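Local coordinates for protein TRAP dicarboxylate transporter, DctP subunit (Sulfurospirillum deleyianum, PDB 4OVS) that binds succinate and probably delivers it, as the periplasmic solute-binding subunit, to a TRAP dicarboxylate transporter, at residues 98-110 and 312-325. Numbering follows the deposited sequence.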
loop_
_atom_site.group_PDB
_atom_site.type_symbol
_atom_site.label_atom_id
_atom_site.label_comp_id
_atom_site.label_asym_id
_atom_site.label_seq_id
_atom_site.Cartn_x
_atom_site.Cartn_y
_atom_site.Cartn_z
ATOM N N VAL A 98 0.603 -7.845 -13.450
ATOM C CA VAL A 98 0.157 -9.113 -12.868
ATOM C C VAL A 98 -1.249 -8.998 -12.314
ATOM O O VAL A 98 -1.434 -8.713 -11.116
ATOM C CB VAL A 98 1.054 -9.574 -11.722
ATOM C CG1 VAL A 98 0.516 -10.875 -11.127
ATOM C CG2 VAL A 98 2.495 -9.749 -12.196
ATOM N N PRO A 99 -2.249 -9.204 -13.181
ATOM C CA PRO A 99 -3.658 -9.097 -12.803
ATOM C C PRO A 99 -3.998 -9.789 -11.501
ATOM O O PRO A 99 -4.803 -9.256 -10.716
ATOM C CB PRO A 99 -4.380 -9.751 -13.973
ATOM C CG PRO A 99 -3.504 -9.465 -15.151
ATOM C CD PRO A 99 -2.082 -9.372 -14.632
ATOM N N GLU A 100 -3.369 -10.928 -11.238
ATOM C CA GLU A 100 -3.717 -11.732 -10.067
ATOM C C GLU A 100 -3.396 -11.028 -8.746
ATOM O O GLU A 100 -3.950 -11.373 -7.704
ATOM C CB GLU A 100 -3.022 -13.114 -10.107
ATOM C CG GLU A 100 -3.446 -14.001 -11.262
ATOM C CD GLU A 100 -2.629 -13.758 -12.519
ATOM O OE1 GLU A 100 -2.481 -14.684 -13.354
ATOM O OE2 GLU A 100 -2.134 -12.627 -12.677
HETATM N N MSE A 101 -2.490 -10.062 -8.782
HETATM C CA MSE A 101 -2.156 -9.343 -7.559
HETATM C C MSE A 101 -3.402 -8.631 -7.025
HETATM O O MSE A 101 -3.438 -8.208 -5.870
HETATM C CB MSE A 101 -1.048 -8.338 -7.806
HETATM C CG MSE A 101 -0.449 -7.767 -6.529
HETATM SE SE MSE A 101 0.738 -9.002 -5.601
HETATM C CE MSE A 101 2.124 -9.020 -6.947
ATOM N N GLN A 102 -4.439 -8.506 -7.852
ATOM C CA GLN A 102 -5.690 -7.905 -7.375
ATOM C C GLN A 102 -6.337 -8.724 -6.273
ATOM O O GLN A 102 -7.239 -8.246 -5.576
ATOM C CB GLN A 102 -6.678 -7.703 -8.516
ATOM C CG GLN A 102 -6.278 -6.617 -9.426
ATOM C CD GLN A 102 -7.254 -6.453 -10.553
ATOM O OE1 GLN A 102 -8.022 -5.487 -10.590
ATOM N NE2 GLN A 102 -7.235 -7.398 -11.493
ATOM N N LEU A 103 -5.904 -9.966 -6.117
ATOM C CA LEU A 103 -6.365 -10.788 -5.008
ATOM C C LEU A 103 -6.290 -10.040 -3.651
ATOM O O LEU A 103 -7.227 -10.048 -2.892
ATOM C CB LEU A 103 -5.530 -12.058 -4.941
ATOM C CG LEU A 103 -5.667 -12.983 -3.741
ATOM C CD1 LEU A 103 -7.005 -13.701 -3.705
ATOM C CD2 LEU A 103 -4.541 -13.964 -3.853
ATOM N N PHE A 104 -5.177 -9.392 -3.384
ATOM C CA PHE A 104 -4.931 -8.752 -2.099
ATOM C C PHE A 104 -5.707 -7.405 -1.916
ATOM O O PHE A 104 -5.762 -6.853 -0.822
ATOM C CB PHE A 104 -3.437 -8.480 -1.960
ATOM C CG PHE A 104 -2.563 -9.708 -2.011
ATOM C CD1 PHE A 104 -3.063 -10.966 -1.719
ATOM C CD2 PHE A 104 -1.212 -9.593 -2.324
ATOM C CE1 PHE A 104 -2.248 -12.089 -1.739
ATOM C CE2 PHE A 104 -0.381 -10.731 -2.354
ATOM C CZ PHE A 104 -0.898 -11.963 -2.053
ATOM N N ASP A 105 -6.304 -6.897 -2.988
ATOM C CA ASP A 105 -7.170 -5.715 -2.944
ATOM C C ASP A 105 -8.637 -6.036 -2.677
ATOM O O ASP A 105 -9.423 -5.142 -2.413
ATOM C CB ASP A 105 -7.159 -4.997 -4.291
ATOM C CG ASP A 105 -6.004 -4.084 -4.454
ATOM O OD1 ASP A 105 -5.265 -3.860 -3.465
ATOM O OD2 ASP A 105 -5.838 -3.591 -5.590
ATOM N N LEU A 106 -9.033 -7.296 -2.794
ATOM C CA LEU A 106 -10.454 -7.622 -2.656
ATOM C C LEU A 106 -10.974 -7.189 -1.297
ATOM O O LEU A 106 -10.314 -7.371 -0.287
ATOM C CB LEU A 106 -10.681 -9.108 -2.836
ATOM C CG LEU A 106 -10.477 -9.637 -4.249
ATOM C CD1 LEU A 106 -10.382 -11.175 -4.215
ATOM C CD2 LEU A 106 -11.615 -9.145 -5.171
ATOM N N PRO A 107 -12.153 -6.582 -1.269
ATOM C CA PRO A 107 -12.648 -6.077 0.016
ATOM C C PRO A 107 -12.953 -7.184 1.027
ATOM O O PRO A 107 -13.622 -8.145 0.716
ATOM C CB PRO A 107 -13.900 -5.290 -0.367
ATOM C CG PRO A 107 -14.230 -5.682 -1.766
ATOM C CD PRO A 107 -12.941 -6.106 -2.407
ATOM N N PHE A 108 -12.402 -7.042 2.229
ATOM C CA PHE A 108 -12.609 -7.989 3.315
ATOM C C PHE A 108 -12.001 -9.373 3.105
ATOM O O PHE A 108 -12.377 -10.302 3.799
ATOM C CB PHE A 108 -14.089 -8.140 3.636
ATOM C CG PHE A 108 -14.703 -6.884 4.171
ATOM C CD1 PHE A 108 -14.571 -6.552 5.503
ATOM C CD2 PHE A 108 -15.374 -6.019 3.335
ATOM C CE1 PHE A 108 -15.113 -5.379 6.013
ATOM C CE2 PHE A 108 -15.935 -4.831 3.840
ATOM C CZ PHE A 108 -15.800 -4.516 5.180
ATOM N N ILE A 109 -11.031 -9.502 2.207
ATOM C CA ILE A 109 -10.404 -10.806 1.969
ATOM C C ILE A 109 -9.539 -11.260 3.173
ATOM O O ILE A 109 -9.479 -12.441 3.510
ATOM C CB ILE A 109 -9.600 -10.824 0.625
ATOM C CG1 ILE A 109 -9.110 -12.242 0.300
ATOM C CG2 ILE A 109 -8.406 -9.922 0.677
ATOM C CD1 ILE A 109 -9.936 -12.975 -0.706
ATOM N N PHE A 110 -8.891 -10.318 3.847
ATOM C CA PHE A 110 -8.031 -10.655 4.991
ATOM C C PHE A 110 -8.779 -10.380 6.311
ATOM O O PHE A 110 -9.251 -9.253 6.520
ATOM C CB PHE A 110 -6.719 -9.846 4.977
ATOM C CG PHE A 110 -5.790 -10.162 3.813
ATOM C CD1 PHE A 110 -5.141 -11.395 3.721
ATOM C CD2 PHE A 110 -5.565 -9.245 2.821
ATOM C CE1 PHE A 110 -4.289 -11.689 2.644
ATOM C CE2 PHE A 110 -4.729 -9.533 1.743
ATOM C CZ PHE A 110 -4.092 -10.770 1.653
ATOM N N ILE A 312 -18.701 -8.291 -5.500
ATOM C CA ILE A 312 -17.891 -8.072 -6.685
ATOM C C ILE A 312 -16.955 -9.261 -7.028
ATOM O O ILE A 312 -16.379 -9.298 -8.124
ATOM C CB ILE A 312 -17.043 -6.802 -6.533
ATOM C CG1 ILE A 312 -15.847 -7.049 -5.609
ATOM C CG2 ILE A 312 -17.893 -5.612 -5.989
ATOM C CD1 ILE A 312 -14.889 -5.874 -5.542
ATOM N N TYR A 313 -16.777 -10.203 -6.102
ATOM C CA TYR A 313 -15.735 -11.234 -6.273
ATOM C C TYR A 313 -15.885 -12.000 -7.605
ATOM O O TYR A 313 -14.896 -12.247 -8.304
ATOM C CB TYR A 313 -15.732 -12.240 -5.108
ATOM C CG TYR A 313 -15.047 -11.824 -3.806
ATOM C CD1 TYR A 313 -14.976 -10.500 -3.402
ATOM C CD2 TYR A 313 -14.504 -12.786 -2.965
ATOM C CE1 TYR A 313 -14.359 -10.142 -2.183
ATOM C CE2 TYR A 313 -13.898 -12.443 -1.768
ATOM C CZ TYR A 313 -13.833 -11.123 -1.375
ATOM O OH TYR A 313 -13.205 -10.823 -0.173
ATOM N N PRO A 314 -17.115 -12.407 -7.950
ATOM C CA PRO A 314 -17.224 -13.248 -9.149
ATOM C C PRO A 314 -16.784 -12.574 -10.444
ATOM O O PRO A 314 -16.312 -13.240 -11.355
ATOM C CB PRO A 314 -18.708 -13.595 -9.187
ATOM C CG PRO A 314 -19.089 -13.647 -7.749
ATOM C CD PRO A 314 -18.303 -12.535 -7.088
ATOM N N GLN A 315 -16.933 -11.268 -10.531
ATOM C CA GLN A 315 -16.431 -10.514 -11.675
ATOM C C GLN A 315 -14.949 -10.821 -11.930
ATOM O O GLN A 315 -14.452 -10.602 -13.034
ATOM C CB GLN A 315 -16.562 -9.005 -11.411
ATOM C CG GLN A 315 -17.936 -8.544 -10.928
ATOM C CD GLN A 315 -18.002 -7.040 -10.801
ATOM O OE1 GLN A 315 -17.204 -6.319 -11.410
ATOM N NE2 GLN A 315 -18.928 -6.556 -9.993
ATOM N N PHE A 316 -14.248 -11.318 -10.906
ATOM C CA PHE A 316 -12.799 -11.452 -10.957
ATOM C C PHE A 316 -12.267 -12.902 -10.909
ATOM O O PHE A 316 -11.049 -13.114 -10.847
ATOM C CB PHE A 316 -12.180 -10.619 -9.825
ATOM C CG PHE A 316 -12.460 -9.168 -9.946
ATOM C CD1 PHE A 316 -11.672 -8.374 -10.745
ATOM C CD2 PHE A 316 -13.548 -8.599 -9.307
ATOM C CE1 PHE A 316 -11.947 -7.014 -10.885
ATOM C CE2 PHE A 316 -13.829 -7.242 -9.436
ATOM C CZ PHE A 316 -13.026 -6.450 -10.221
ATOM N N TYR A 317 -13.162 -13.884 -10.926
ATOM C CA TYR A 317 -12.755 -15.293 -11.030
ATOM C C TYR A 317 -11.926 -15.545 -12.290
ATOM O O TYR A 317 -11.009 -16.371 -12.298
ATOM C CB TYR A 317 -13.985 -16.205 -11.071
ATOM C CG TYR A 317 -14.735 -16.323 -9.757
ATOM C CD1 TYR A 317 -14.309 -15.647 -8.616
ATOM C CD2 TYR A 317 -15.878 -17.110 -9.661
ATOM C CE1 TYR A 317 -15.003 -15.771 -7.423
ATOM C CE2 TYR A 317 -16.560 -17.242 -8.486
ATOM C CZ TYR A 317 -16.124 -16.579 -7.369
ATOM O OH TYR A 317 -16.823 -16.717 -6.198
ATOM N N LYS A 318 -12.251 -14.836 -13.362
ATOM C CA LYS A 318 -11.572 -15.054 -14.619
ATOM C C LYS A 318 -10.131 -14.555 -14.590
ATOM O O LYS A 318 -9.218 -15.275 -14.996
ATOM C CB LYS A 318 -12.353 -14.393 -15.746
ATOM C CG LYS A 318 -11.707 -14.481 -17.103
ATOM C CD LYS A 318 -12.504 -13.652 -18.095
ATOM C CE LYS A 318 -13.825 -14.314 -18.448
ATOM N NZ LYS A 318 -13.593 -15.496 -19.306
ATOM N N THR A 319 -9.916 -13.343 -14.082
ATOM C CA THR A 319 -8.605 -12.715 -14.206
ATOM C C THR A 319 -7.721 -12.952 -12.986
ATOM O O THR A 319 -6.503 -12.896 -13.100
ATOM C CB THR A 319 -8.744 -11.206 -14.434
ATOM O OG1 THR A 319 -9.646 -10.660 -13.460
ATOM C CG2 THR A 319 -9.288 -10.921 -15.823
ATOM N N ILE A 320 -8.330 -13.206 -11.827
ATOM C CA ILE A 320 -7.585 -13.510 -10.593
ATOM C C ILE A 320 -7.507 -15.010 -10.337
ATOM O O ILE A 320 -6.448 -15.534 -9.996
ATOM C CB ILE A 320 -8.234 -12.860 -9.341
ATOM C CG1 ILE A 320 -8.309 -11.340 -9.499
ATOM C CG2 ILE A 320 -7.451 -13.234 -8.076
ATOM C CD1 ILE A 320 -8.632 -10.583 -8.193
ATOM N N GLY A 321 -8.637 -15.698 -10.473
ATOM C CA GLY A 321 -8.653 -17.139 -10.293
ATOM C C GLY A 321 -9.537 -17.526 -9.126
ATOM O O GLY A 321 -9.248 -17.199 -7.980
ATOM N N GLU A 322 -10.630 -18.211 -9.409
ATOM C CA GLU A 322 -11.538 -18.575 -8.342
ATOM C C GLU A 322 -10.798 -19.366 -7.291
ATOM O O GLU A 322 -10.899 -19.067 -6.112
ATOM C CB GLU A 322 -12.706 -19.388 -8.839
ATOM C CG GLU A 322 -13.558 -19.904 -7.697
ATOM C CD GLU A 322 -14.888 -20.479 -8.156
ATOM O OE1 GLU A 322 -15.027 -20.786 -9.357
ATOM O OE2 GLU A 322 -15.803 -20.619 -7.316
ATOM N N ASP A 323 -10.037 -20.369 -7.707
ATOM C CA ASP A 323 -9.425 -21.256 -6.736
ATOM C C ASP A 323 -8.328 -20.533 -5.959
ATOM O O ASP A 323 -7.952 -20.948 -4.865
ATOM C CB ASP A 323 -8.918 -22.536 -7.413
ATOM C CG ASP A 323 -10.067 -23.459 -7.845
ATOM O OD1 ASP A 323 -11.071 -23.589 -7.083
ATOM O OD2 ASP A 323 -9.979 -24.037 -8.955
ATOM N N LEU A 324 -7.830 -19.431 -6.503
ATOM C CA LEU A 324 -6.808 -18.665 -5.804
ATOM C C LEU A 324 -7.513 -17.925 -4.668
ATOM O O LEU A 324 -7.057 -17.951 -3.529
ATOM C CB LEU A 324 -6.084 -17.733 -6.773
ATOM C CG LEU A 324 -4.901 -16.884 -6.301
ATOM C CD1 LEU A 324 -3.951 -17.662 -5.412
ATOM C CD2 LEU A 324 -4.139 -16.348 -7.511
ATOM N N ILE A 325 -8.654 -17.312 -4.967
ATOM C CA ILE A 325 -9.427 -16.583 -3.942
ATOM C C ILE A 325 -9.836 -17.553 -2.825
ATOM O O ILE A 325 -9.842 -17.201 -1.660
ATOM C CB ILE A 325 -10.725 -15.969 -4.533
ATOM C CG1 ILE A 325 -10.419 -14.809 -5.480
ATOM C CG2 ILE A 325 -11.615 -15.443 -3.434
ATOM C CD1 ILE A 325 -11.612 -14.391 -6.323
HETATM O O HOH W 1 -8.981 -7.688 -13.840
#
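Glu100 and Ile320 bring the two backbones closest, their CA atoms 4.3 Å apart, while the type II turn from Leu106 to Ile109 lies against Tyr313 of the other segment. Ile320 carries CG1 beside its backbone N (chi1 -59°), which sends CD1 to within 3.5 Å of Gln102 CB, and lays CG2 against Leu103 CB. The two branches of Leu103 divide: CD2 crosses to Leu324 CG, CD1 slides along Ile325. Leu106 CD1 meets Ile325 CG1 at 3.8 Å, and its CG lies over one face of the Tyr313 ring, with Leu106 CB 3.9 Å from Tyr313 CE1. At that ring's edge, Tyr313 OH donates to Pro107 O (2.9 Å) from above the carbonyl plane. A phenylalanine in place of Tyr313 would probably leave this turn carbonyl without its cross-segment donor. Pro107 CD and Ile312 CD1 meet tip to tip at 3.7 Å. Gln102 NE2 donates to Pro99 O and to a water that also bonds Thr319 OG1; its OE1 accepts from Val175 N. The loop before helix 113-120 is thus packed against the residues leading into helix 317-330 and its first turns, with helix 123-134 touching Leu103 and helix 174-181 touching Phe316.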